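Long-range contacts in PROTEIN (hypothetical protein EF0366) (Enterococcus faecalis, PDB 1VPY), which is of unknown function but adopts a TIM-barrel fold and belongs to the DUF72 family: residues Phe115-Gln120 against Lys143-Ala148; Glu150-Ser155 against Val179-Ile184. All coordinates share one frame; numbering follows the deposited sequence.

Interaction 1 of 2, residues Phe115-Gln120 against Lys143-Ala148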
loop_
_atom_site.group_PDB
_atom_site.type_symbol
_atom_site.label_atom_id
_atom_site.label_comp_id
_atom_site.label_asym_id
_atom_site.label_seq_id
_atom_site.Cartn_x
_atom_site.Cartn_y
_atom_site.Cartn_z
ATOM N N PHE A 115 -1.072 -9.825 1.120
ATOM C CA PHE A 115 -1.228 -8.931 2.249
ATOM C C PHE A 115 -2.429 -7.992 2.001
ATOM O O PHE A 115 -3.356 -7.937 2.811
ATOM C CB PHE A 115 0.063 -8.163 2.531
ATOM C CG PHE A 115 0.022 -7.365 3.795
ATOM C CD1 PHE A 115 0.248 -7.969 5.019
ATOM C CD2 PHE A 115 -0.247 -6.003 3.763
ATOM C CE1 PHE A 115 0.211 -7.233 6.198
ATOM C CE2 PHE A 115 -0.285 -5.257 4.939
ATOM C CZ PHE A 115 -0.055 -5.884 6.160
ATOM N N ALA A 116 -2.424 -7.288 0.873
ATOM C CA ALA A 116 -3.554 -6.445 0.489
ATOM C C ALA A 116 -3.420 -5.971 -0.952
ATOM O O ALA A 116 -2.307 -5.910 -1.477
ATOM C CB ALA A 116 -3.672 -5.250 1.428
ATOM N N PHE A 117 -4.546 -5.667 -1.595
ATOM C CA PHE A 117 -4.515 -4.877 -2.826
ATOM C C PHE A 117 -4.410 -3.407 -2.456
ATOM O O PHE A 117 -5.218 -2.909 -1.665
ATOM C CB PHE A 117 -5.761 -5.108 -3.686
ATOM C CG PHE A 117 -5.805 -6.459 -4.326
ATOM C CD1 PHE A 117 -4.845 -6.831 -5.260
ATOM C CD2 PHE A 117 -6.803 -7.361 -3.997
ATOM C CE1 PHE A 117 -4.876 -8.088 -5.851
ATOM C CE2 PHE A 117 -6.845 -8.624 -4.580
ATOM C CZ PHE A 117 -5.881 -8.990 -5.506
ATOM N N LEU A 118 -3.410 -2.716 -2.997
ATOM C CA LEU A 118 -3.274 -1.286 -2.736
ATOM C C LEU A 118 -3.978 -0.501 -3.821
ATOM O O LEU A 118 -3.619 -0.578 -4.987
ATOM C CB LEU A 118 -1.806 -0.849 -2.592
ATOM C CG LEU A 118 -1.514 0.659 -2.657
ATOM C CD1 LEU A 118 -2.075 1.446 -1.465
ATOM C CD2 LEU A 118 -0.030 0.898 -2.812
ATOM N N VAL A 119 -5.009 0.230 -3.425
ATOM C CA VAL A 119 -5.692 1.146 -4.328
ATOM C C VAL A 119 -5.262 2.546 -3.903
ATOM O O VAL A 119 -5.696 3.057 -2.866
ATOM C CB VAL A 119 -7.230 0.983 -4.263
ATOM C CG1 VAL A 119 -7.911 1.834 -5.320
ATOM C CG2 VAL A 119 -7.633 -0.480 -4.428
ATOM N N GLN A 120 -4.386 3.146 -4.706
ATOM C CA GLN A 120 -3.750 4.412 -4.372
ATOM C C GLN A 120 -4.244 5.530 -5.306
ATOM O O GLN A 120 -4.006 5.477 -6.514
ATOM C CB GLN A 120 -2.229 4.227 -4.447
ATOM C CG GLN A 120 -1.397 5.458 -4.127
ATOM C CD GLN A 120 -1.111 6.284 -5.355
ATOM O OE1 GLN A 120 -0.490 5.810 -6.313
ATOM N NE2 GLN A 120 -1.566 7.527 -5.343
ATOM N N LYS A 143 -15.275 -8.002 -3.285
ATOM C CA LYS A 143 -15.909 -8.996 -2.414
ATOM C C LYS A 143 -15.395 -8.906 -0.982
ATOM O O LYS A 143 -15.575 -7.882 -0.324
ATOM C CB LYS A 143 -15.722 -10.410 -2.987
ATOM N N ASP A 144 -14.736 -9.962 -0.509
ATOM C CA ASP A 144 -14.229 -10.001 0.863
ATOM C C ASP A 144 -12.704 -9.979 0.898
ATOM O O ASP A 144 -12.083 -10.516 1.817
ATOM C CB ASP A 144 -14.772 -11.231 1.589
ATOM C CG ASP A 144 -16.287 -11.245 1.652
ATOM O OD1 ASP A 144 -16.861 -10.480 2.466
ATOM O OD2 ASP A 144 -16.903 -12.025 0.885
ATOM N N LEU A 145 -12.111 -9.332 -0.103
ATOM C CA LEU A 145 -10.662 -9.273 -0.268
ATOM C C LEU A 145 -10.067 -8.103 0.518
ATOM O O LEU A 145 -10.710 -7.053 0.640
ATOM C CB LEU A 145 -10.300 -9.170 -1.756
ATOM C CG LEU A 145 -10.640 -10.393 -2.612
ATOM C CD1 LEU A 145 -10.457 -10.089 -4.078
ATOM C CD2 LEU A 145 -9.807 -11.610 -2.199
ATOM N N PRO A 146 -8.839 -8.281 1.055
ATOM C CA PRO A 146 -8.195 -7.233 1.853
ATOM C C PRO A 146 -7.757 -6.045 0.992
ATOM O O PRO A 146 -6.900 -6.194 0.121
ATOM C CB PRO A 146 -6.981 -7.948 2.451
ATOM C CG PRO A 146 -6.676 -9.050 1.482
ATOM C CD PRO A 146 -7.994 -9.488 0.936
ATOM N N ILE A 147 -8.351 -4.881 1.236
ATOM C CA ILE A 147 -8.058 -3.685 0.447
ATOM C C ILE A 147 -7.399 -2.598 1.294
ATOM O O ILE A 147 -7.960 -2.148 2.294
ATOM C CB ILE A 147 -9.327 -3.110 -0.224
ATOM C CG1 ILE A 147 -10.002 -4.155 -1.120
ATOM C CG2 ILE A 147 -8.998 -1.851 -1.011
ATOM C CD1 ILE A 147 -9.102 -4.757 -2.188
ATOM N N ALA A 148 -6.199 -2.193 0.889
ATOM C CA ALA A 148 -5.536 -1.062 1.499
ATOM C C ALA A 148 -5.773 0.145 0.605
ATOM O O ALA A 148 -5.398 0.143 -0.573
ATOM C CB ALA A 148 -4.058 -1.338 1.666
#
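The ring of Phe-117 meets the segment 143-148 at its edge: Ile-147 CD1 and Leu-145 CD1 both lie near the ring plane, the latter 3.9 Å from Phe-117 CE2. Outside the two segments, Phe-101 of helix 94-104 packs edge-to-face with it, and Phe-142, just past helix 129-141, meets it with the two planes inclined at about 45°. Phe-117 CG is anti to the carbonyl carbon (chi1 -71°) and lies beside the backbone N. Ile-147 CD1 also packs against Phe-117 CB at 3.7 Å, and the Ile-147 CG2 branch, anti to the backbone N, turns instead to Val-119 CG2 at 3.9 Å. The two methyl-bearing arms of Ile-147 thus serve successive outward-facing residues of strand 114-120.

On the other face of the sheet, inside the barrel, Ala-116 CB and Ala-148 CB touch at 3.9 Å, while Leu-118 CD1 rests near Ala-148 O. Ala-148 and Phe-115 also reach Leu-202 of strand 201-205, across the barrel interior. Between the two faces runs parallel pairing of neighbouring strands, Phe-117 bridged with Ile-147 and Leu-118 with Ala-148. Phe-117 uses both backbone groups, its N donating to Pro-146 O (3.0 Å) and its O accepting from Ala-148 N (2.8 Å). Val-119 N then continues the pattern to Ala-148 O at 2.9 Å. The Leu-118 CA-H adds a contact to that same Ala-148 O. At the entry to the strand, Pro-146 lays CB and CG against Phe-115 O.

The chemistry is therefore divided: three backbone hydrogen bonds pair the segments, whereas the side chains meet one another through apolar contacts, branched and aromatic toward the helices, with the two small side chains of Ala-116 and Ala-148 meeting on the inner face.

Interaction 2 of 2, residues Glu150-Ser155 against Val179-Ile184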
loop_
_atom_site.group_PDB
_atom_site.type_symbol
_atom_site.label_atom_id
_atom_site.label_comp_id
_atom_site.label_asym_id
_atom_site.label_seq_id
_atom_site.Cartn_x
_atom_site.Cartn_y
_atom_site.Cartn_z
ATOM N N GLU A 150 -5.146 4.103 -0.224
ATOM C CA GLU A 150 -4.277 5.265 -0.013
ATOM C C GLU A 150 -4.805 6.517 -0.710
ATOM O O GLU A 150 -5.239 6.445 -1.854
ATOM C CB GLU A 150 -2.857 4.985 -0.486
ATOM C CG GLU A 150 -1.881 6.021 0.010
ATOM C CD GLU A 150 -0.502 5.863 -0.570
ATOM O OE1 GLU A 150 0.014 4.722 -0.610
ATOM O OE2 GLU A 150 0.071 6.896 -0.973
ATOM N N LEU A 151 -4.737 7.656 -0.013
ATOM C CA LEU A 151 -5.197 8.955 -0.535
ATOM C C LEU A 151 -4.061 9.994 -0.570
ATOM O O LEU A 151 -3.148 9.940 0.261
ATOM C CB LEU A 151 -6.352 9.490 0.322
ATOM C CG LEU A 151 -7.433 8.524 0.830
ATOM C CD1 LEU A 151 -8.101 9.067 2.072
ATOM C CD2 LEU A 151 -8.462 8.205 -0.237
ATOM N N ARG A 152 -4.125 10.925 -1.532
ATOM C CA ARG A 152 -3.154 12.036 -1.652
ATOM C C ARG A 152 -3.824 13.399 -1.569
ATOM O O ARG A 152 -3.281 14.391 -2.067
ATOM C CB ARG A 152 -2.366 11.988 -2.972
ATOM C CG ARG A 152 -1.406 10.837 -3.120
ATOM C CD ARG A 152 -0.103 11.249 -3.799
ATOM N NE ARG A 152 0.646 10.090 -4.299
ATOM C CZ ARG A 152 1.098 9.091 -3.541
ATOM N NH1 ARG A 152 0.879 9.086 -2.234
ATOM N NH2 ARG A 152 1.767 8.080 -4.086
ATOM N N ASN A 153 -4.998 13.454 -0.952
ATOM C CA ASN A 153 -5.744 14.708 -0.828
ATOM C C ASN A 153 -6.159 14.963 0.616
ATOM O O ASN A 153 -6.792 14.114 1.245
ATOM C CB ASN A 153 -6.964 14.688 -1.750
ATOM C CG ASN A 153 -7.686 16.009 -1.781
ATOM O OD1 ASN A 153 -8.367 16.381 -0.826
ATOM N ND2 ASN A 153 -7.552 16.727 -2.887
ATOM N N ASN A 154 -5.818 16.139 1.131
ATOM C CA ASN A 154 -6.017 16.441 2.550
ATOM C C ASN A 154 -7.458 16.748 2.980
ATOM O O ASN A 154 -7.723 16.851 4.180
ATOM C CB ASN A 154 -5.093 17.574 3.000
ATOM C CG ASN A 154 -5.686 18.944 2.734
ATOM O OD1 ASN A 154 -6.103 19.640 3.661
ATOM N ND2 ASN A 154 -5.749 19.328 1.464
ATOM N N SER A 155 -8.376 16.900 2.025
ATOM C CA SER A 155 -9.775 17.209 2.362
ATOM C C SER A 155 -10.437 16.042 3.093
ATOM O O SER A 155 -11.297 16.251 3.950
ATOM C CB SER A 155 -10.594 17.627 1.131
ATOM O OG SER A 155 -10.876 16.525 0.282
ATOM N N VAL A 179 0.460 7.295 5.810
ATOM C CA VAL A 179 1.491 7.790 4.896
ATOM C C VAL A 179 2.447 8.843 5.456
ATOM O O VAL A 179 2.030 9.822 6.074
ATOM C CB VAL A 179 0.897 8.316 3.570
ATOM C CG1 VAL A 179 0.274 7.182 2.791
ATOM C CG2 VAL A 179 -0.108 9.464 3.817
ATOM N N ASP A 180 3.736 8.617 5.227
ATOM C CA ASP A 180 4.740 9.656 5.394
ATOM C C ASP A 180 5.135 10.091 3.997
ATOM O O ASP A 180 5.568 9.270 3.189
ATOM C CB ASP A 180 5.958 9.145 6.161
ATOM C CG ASP A 180 6.898 10.262 6.545
ATOM O OD1 ASP A 180 6.463 11.179 7.283
ATOM O OD2 ASP A 180 8.063 10.247 6.094
ATOM N N GLU A 181 4.957 11.374 3.705
ATOM C CA GLU A 181 5.189 11.888 2.361
ATOM C C GLU A 181 5.423 13.409 2.363
ATOM O O GLU A 181 5.125 14.082 3.354
ATOM C CB GLU A 181 4.029 11.487 1.434
ATOM C CG GLU A 181 2.676 12.080 1.805
ATOM C CD GLU A 181 1.571 11.639 0.866
ATOM O OE1 GLU A 181 1.238 10.427 0.868
ATOM O OE2 GLU A 181 1.036 12.502 0.132
ATOM N N PRO A 182 5.968 13.955 1.262
ATOM C CA PRO A 182 6.278 15.382 1.194
ATOM C C PRO A 182 5.077 16.273 1.515
ATOM O O PRO A 182 3.964 16.003 1.071
ATOM C CB PRO A 182 6.700 15.568 -0.261
ATOM C CG PRO A 182 7.214 14.257 -0.655
ATOM C CD PRO A 182 6.335 13.273 0.010
ATOM N N GLN A 183 5.308 17.321 2.292
ATOM C CA GLN A 183 4.232 18.219 2.666
ATOM C C GLN A 183 4.083 19.359 1.660
ATOM O O GLN A 183 4.857 20.316 1.680
ATOM C CB GLN A 183 4.459 18.756 4.080
ATOM C CG GLN A 183 4.334 17.690 5.153
ATOM C CD GLN A 183 2.940 17.105 5.221
ATOM O OE1 GLN A 183 1.970 17.807 5.529
ATOM N NE2 GLN A 183 2.829 15.817 4.929
ATOM N N ILE A 184 3.104 19.233 0.766
ATOM C CA ILE A 184 2.763 20.320 -0.155
ATOM C C ILE A 184 1.896 21.343 0.596
ATOM O O ILE A 184 0.832 20.987 1.107
ATOM C CB ILE A 184 2.007 19.821 -1.419
ATOM C CG1 ILE A 184 2.708 18.611 -2.047
ATOM C CG2 ILE A 184 1.867 20.947 -2.440
ATOM C CD1 ILE A 184 1.820 17.823 -3.023
#
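At the C-terminal ends of neighbouring barrel strands 147-150 and 175-180, Glu-150, Arg-152 and Glu-181 form a salt-bridge network. Arg-152 NH1 is shared by the two acids, 2.7 Å from Glu-150 OE2 in a salt bridge whose hydrogen-bond geometry is weak, and 3.4 Å from Glu-181 OE1. The guanidinium and the Glu-181 carboxylate are steeply inclined, their planes 67° apart, and only NH1 makes the approach. Glu-150 OE2 and Glu-181 OE1 stand 4.1 Å apart, a repulsion that the shared arginine probably eases.

In a TIM barrel this is the end where the beta-alpha loops gather, and the acids have further partners there: Arg-204 forms a salt bridge with Glu-150 OE1, His-206 NE2 is hydrogen-bonded to Glu-150 OE2, and Trp-213 bonds weakly to Glu-181 OE2. Alongside the Glu-150 side chain, Val-179 CG1 packs against Glu-150 CG and CD, each at 3.7 Å. The Glu-150 CG is anti to its backbone N (chi1 -166°), and the chain extends from there past the valine methyl. Farther along the loop, Asn-153 OD1 accepts from Ser-155 N in an Asx turn and from Ser-155 OG, the two donors arriving from opposite faces of the amide plane.

In the fold
Following the chain from the N terminus, strand 114-120 leads through helix 129-141 to strand 147-150, and interaction 1 closes this beta-alpha-beta crossover. Interaction 2 opens only afterwards: its loop leaves at 150-155, passes through helix 162-171 and strand 175-180, and closes at 179-184. The two loops therefore stand in series, neither nested nor crossed, and together they tie three consecutive strands of the eight-stranded parallel barrel. Strand 147-150 is common to both. Where the contacts adjoin, Val-119 O probably accepts a hydrogen bond from Glu-150 N, and Gln-120 CG packs on Glu-150 CD, joining the pairing of interaction 1 to the charged cluster of interaction 2.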